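Local coordinates for protein Nsp15 (Middle East respiratory syndrome-related coronavirus, PDB 5YVD) that cleaves RNA as the uridylate-specific endoribonuclease of the coronavirus replicase and assembles into a hexamer, at the interface of chains A and B. Numbering follows the deposited sequence. Chains: chain A/B, Nsp15.

Contact 1: the interface of chains A and B. Residues chain A 278, 282-283, 285; chain B 156-157, 161, 168-169.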
# COMPACT_ATOMS: atom_id res chain seq x y z
N THR A 278 -23.21 -25.38 -0.30
CA THR A 278 -23.43 -26.13 0.92
C THR A 278 -24.89 -25.97 1.32
O THR A 278 -25.46 -24.89 1.17
CB THR A 278 -22.51 -25.60 2.03
OG1 THR A 278 -21.19 -25.40 1.50
CG2 THR A 278 -22.44 -26.56 3.21
N THR A 282 -28.41 -30.45 5.90
CA THR A 282 -27.86 -31.78 5.66
C THR A 282 -26.34 -31.76 5.57
O THR A 282 -25.69 -32.80 5.50
CB THR A 282 -28.38 -32.28 4.32
OG1 THR A 282 -27.75 -31.54 3.29
CG2 THR A 282 -29.89 -32.08 4.23
N ALA A 283 -25.78 -30.57 5.53
CA ALA A 283 -24.35 -30.41 5.35
C ALA A 283 -23.86 -30.98 4.01
O ALA A 283 -22.67 -31.16 3.82
CB ALA A 283 -23.61 -31.05 6.52
N PHE A 285 -22.54 -30.85 0.39
CA PHE A 285 -21.73 -29.84 -0.24
C PHE A 285 -21.08 -30.32 -1.53
O PHE A 285 -20.82 -31.52 -1.71
CB PHE A 285 -20.67 -29.36 0.73
CG PHE A 285 -19.31 -29.88 0.44
CD1 PHE A 285 -18.41 -29.13 -0.28
CD2 PHE A 285 -18.91 -31.13 0.90
CE1 PHE A 285 -17.14 -29.61 -0.55
CE2 PHE A 285 -17.64 -31.62 0.64
CZ PHE A 285 -16.75 -30.85 -0.08
N PHE B 156 -19.64 -25.38 9.83
CA PHE B 156 -19.28 -25.97 8.52
C PHE B 156 -19.36 -24.94 7.38
O PHE B 156 -20.42 -24.37 7.13
CB PHE B 156 -20.17 -27.19 8.22
CG PHE B 156 -19.84 -27.89 6.92
CD1 PHE B 156 -18.53 -28.25 6.60
CD2 PHE B 156 -20.86 -28.23 6.02
CE1 PHE B 156 -18.25 -28.90 5.41
CE2 PHE B 156 -20.59 -28.88 4.83
CZ PHE B 156 -19.29 -29.21 4.53
N ASN B 157 -18.22 -24.69 6.71
CA ASN B 157 -18.14 -23.73 5.60
C ASN B 157 -18.79 -22.35 5.89
O ASN B 157 -19.41 -21.75 5.02
CB ASN B 157 -18.77 -24.34 4.34
CG ASN B 157 -18.06 -25.60 3.84
OD1 ASN B 157 -16.90 -25.86 4.17
ND2 ASN B 157 -18.77 -26.38 3.04
N ILE B 161 -24.55 -25.61 11.98
CA ILE B 161 -25.23 -26.80 11.50
C ILE B 161 -25.74 -27.57 12.75
O ILE B 161 -25.02 -27.70 13.74
CB ILE B 161 -24.23 -27.53 10.55
CG1 ILE B 161 -24.84 -27.70 9.17
CG2 ILE B 161 -23.69 -28.86 11.08
CD1 ILE B 161 -24.62 -26.48 8.28
N LYS B 168 -25.04 -34.91 7.16
CA LYS B 168 -24.06 -35.78 6.48
C LYS B 168 -22.61 -35.38 6.73
O LYS B 168 -21.70 -35.92 6.11
CB LYS B 168 -24.32 -35.85 4.96
CG LYS B 168 -25.65 -36.46 4.50
CD LYS B 168 -26.29 -37.50 5.43
CE LYS B 168 -25.46 -38.77 5.59
NZ LYS B 168 -25.77 -39.79 4.56
N GLN B 169 -22.39 -34.44 7.63
CA GLN B 169 -21.09 -34.23 8.25
C GLN B 169 -21.37 -34.47 9.70
O GLN B 169 -22.49 -34.29 10.13
CB GLN B 169 -20.62 -32.78 8.09
CG GLN B 169 -20.17 -32.38 6.69
CD GLN B 169 -18.77 -32.88 6.32
OE1 GLN B 169 -17.93 -33.12 7.17
NE2 GLN B 169 -18.52 -33.00 5.03
O HOH W 1 -20.91 -32.94 3.49
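The ring of B:Phe156 has its faces held by its own chain: the amide ND2 of B:Asn157 lies over one, toward the rim, and CG of B:Gln169 over the other. From chain A, the methyl CG2 of A:Thr278 comes obliquely over the CD2 and CE2 rim, raised toward the B:Asn157 side and 3.4 Å from CE2. At the tip of the B:Phe156 ring, CZ sits above the near rim of the A:Phe285 ring, 4.1 Å from its CG, and the two ring planes are nearly perpendicular. In this Nsp15 family the patch joins the uridylate-specific endoribonuclease domain of chain A to the middle domain of chain B. CG of B:Phe156 points away from its backbone N (chi1 -178°), which carries the ring out toward chain A. The methyl of A:Ala283 tucks beside the aliphatic part of B:Gln169, 3.7 Å between CB and CG. Alanine suits this turn because its small methyl lets both B:Gln169 and the B:Phe156 ring come close.

A:Thr278 uses both branches: while CG2 meets the ring, the hydroxyl OG1 accepts a hydrogen bond from ND2 of B:Asn157 at 3.0 Å, 17° out of the amide plane. Asparagine fits here because it readily adopts a left-handed backbone and still offers an N-H donor. Farther along, the backbone N of B:Lys168 donates to the carbonyl O of A:Thr282 at 2.8 Å, approaching from above the carbonyl plane; being main-chain, this bond depends little on residue type. A water links the carbonyl O of A:Ala283 to the side-chain amide NE2 of B:Gln169, whose chain bends at chi2 (-78°).

Contact 2: the interface of chains A and B. Residues chain A 77-78, 93-96; chain B 37-38.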
# COMPACT_ATOMS: atom_id res chain seq x y z
N ALA A 77 -14.27 -10.89 -28.38
CA ALA A 77 -13.99 -9.46 -28.47
C ALA A 77 -12.87 -9.11 -27.50
O ALA A 77 -13.03 -9.25 -26.30
CB ALA A 77 -15.23 -8.66 -28.16
N ASP A 78 -11.74 -8.66 -28.04
CA ASP A 78 -10.56 -8.33 -27.24
C ASP A 78 -10.59 -6.89 -26.69
O ASP A 78 -10.13 -6.64 -25.59
CB ASP A 78 -9.27 -8.58 -28.07
CG ASP A 78 -9.17 -10.03 -28.61
OD1 ASP A 78 -8.68 -10.95 -27.90
OD2 ASP A 78 -9.57 -10.25 -29.76
N ILE A 93 -13.36 -2.94 -15.97
CA ILE A 93 -13.68 -2.73 -17.36
C ILE A 93 -13.65 -4.06 -18.09
O ILE A 93 -13.07 -5.04 -17.61
CB ILE A 93 -12.67 -1.72 -17.91
CG1 ILE A 93 -13.40 -0.61 -18.60
CG2 ILE A 93 -11.62 -2.33 -18.84
CD1 ILE A 93 -12.52 0.60 -18.69
N TYR A 94 -14.28 -4.12 -19.26
CA TYR A 94 -14.17 -5.32 -20.07
C TYR A 94 -12.83 -5.20 -20.78
O TYR A 94 -12.61 -4.24 -21.52
CB TYR A 94 -15.34 -5.47 -21.05
CG TYR A 94 -15.21 -6.68 -21.94
CD1 TYR A 94 -14.56 -6.60 -23.16
CD2 TYR A 94 -15.74 -7.91 -21.58
CE1 TYR A 94 -14.45 -7.69 -24.00
CE2 TYR A 94 -15.63 -9.01 -22.42
CZ TYR A 94 -14.97 -8.89 -23.63
OH TYR A 94 -14.85 -9.96 -24.47
N GLY A 95 -11.93 -6.16 -20.53
CA GLY A 95 -10.59 -6.15 -21.08
C GLY A 95 -9.69 -5.27 -20.24
O GLY A 95 -10.03 -4.97 -19.10
N THR A 96 -8.55 -4.86 -20.80
CA THR A 96 -7.49 -4.16 -20.08
C THR A 96 -6.88 -3.00 -20.85
O THR A 96 -6.39 -2.05 -20.25
CB THR A 96 -6.32 -5.10 -19.85
OG1 THR A 96 -6.06 -5.81 -21.06
CG2 THR A 96 -6.63 -6.09 -18.73
N VAL B 37 -9.91 -12.22 -21.79
CA VAL B 37 -9.27 -10.91 -21.91
C VAL B 37 -9.34 -10.06 -20.61
O VAL B 37 -8.92 -8.91 -20.59
CB VAL B 37 -9.85 -10.18 -23.16
CG1 VAL B 37 -11.21 -9.55 -22.87
CG2 VAL B 37 -8.84 -9.17 -23.73
N ASN B 38 -9.81 -10.64 -19.50
CA ASN B 38 -10.01 -9.89 -18.25
C ASN B 38 -9.11 -10.31 -17.10
O ASN B 38 -8.66 -11.43 -17.07
CB ASN B 38 -11.46 -10.00 -17.80
CG ASN B 38 -12.39 -9.19 -18.67
OD1 ASN B 38 -12.18 -8.00 -18.86
ND2 ASN B 38 -13.41 -9.83 -19.22
O HOH W 2 -10.74 -6.95 -16.77
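Hydrogen bonding across the interface centres on the side-chain carbonyl OD1 of B:Asn38, the acceptor its amide supplies, which receives the backbone N of A:Gly95 at 2.5 Å. The bond is nearly straight, 163° at the hydrogen, although the donor is tilted from the carbonyl plane. Glycine suits the position: its backbone has a positive phi, and the missing side chain lets B:Val37 approach CA. The same OD1 also meets a water at 2.7 Å, which in turn reaches the carbonyl oxygens of A:Ile93 and A:Gly95.

Apolar contact falls to B:Val37, whose branching offers methyls to two surfaces. CG1 stands between its backbone N and carbonyl carbon (chi1 80°), above the hydroxyl end of the A:Tyr94 ring, 3.9 Å from CZ; CG2, opposite the N, leans on the backbone of A:Asp78, 4.0 Å from its CA. ND2 of B:Asn38 lies on the same side of the ring, near CD2, with the amide turned 79° to the ring plane.

Within chain A, tyrosine joins a flat face to a donor: OH of A:Tyr94 donates to a lone pair of the A:Ala77 carbonyl O at 2.7 Å, which should help hold the ring beneath the valine.

In the fold, B:Val37 lies in the turn between strands 30-35 and 38-44 of the N-terminal oligomerisation domain, and B:Asn38 opens the second; they insert against middle-domain segments of chain A just before strand 79-80 and at the end of strand 92-93 and just after it.

Contact 1 and contact 2 lie about 37 Å apart between their C-alpha centres and share no residue, yet both join the same two chains. Each pairs different domains: contact 1 sets the endoribonuclease domain of chain A against the middle domain of chain B, whereas contact 2 sets the middle domain of chain A against the N-terminal domain of chain B. The interface as a whole is not an exact two-fold, in line with each chain offering a different surface. Such head-to-tail pairing suits a ring of subunits, in keeping with the trimers that build Nsp15 hexamers, and the wide spacing probably limits rocking between neighbours.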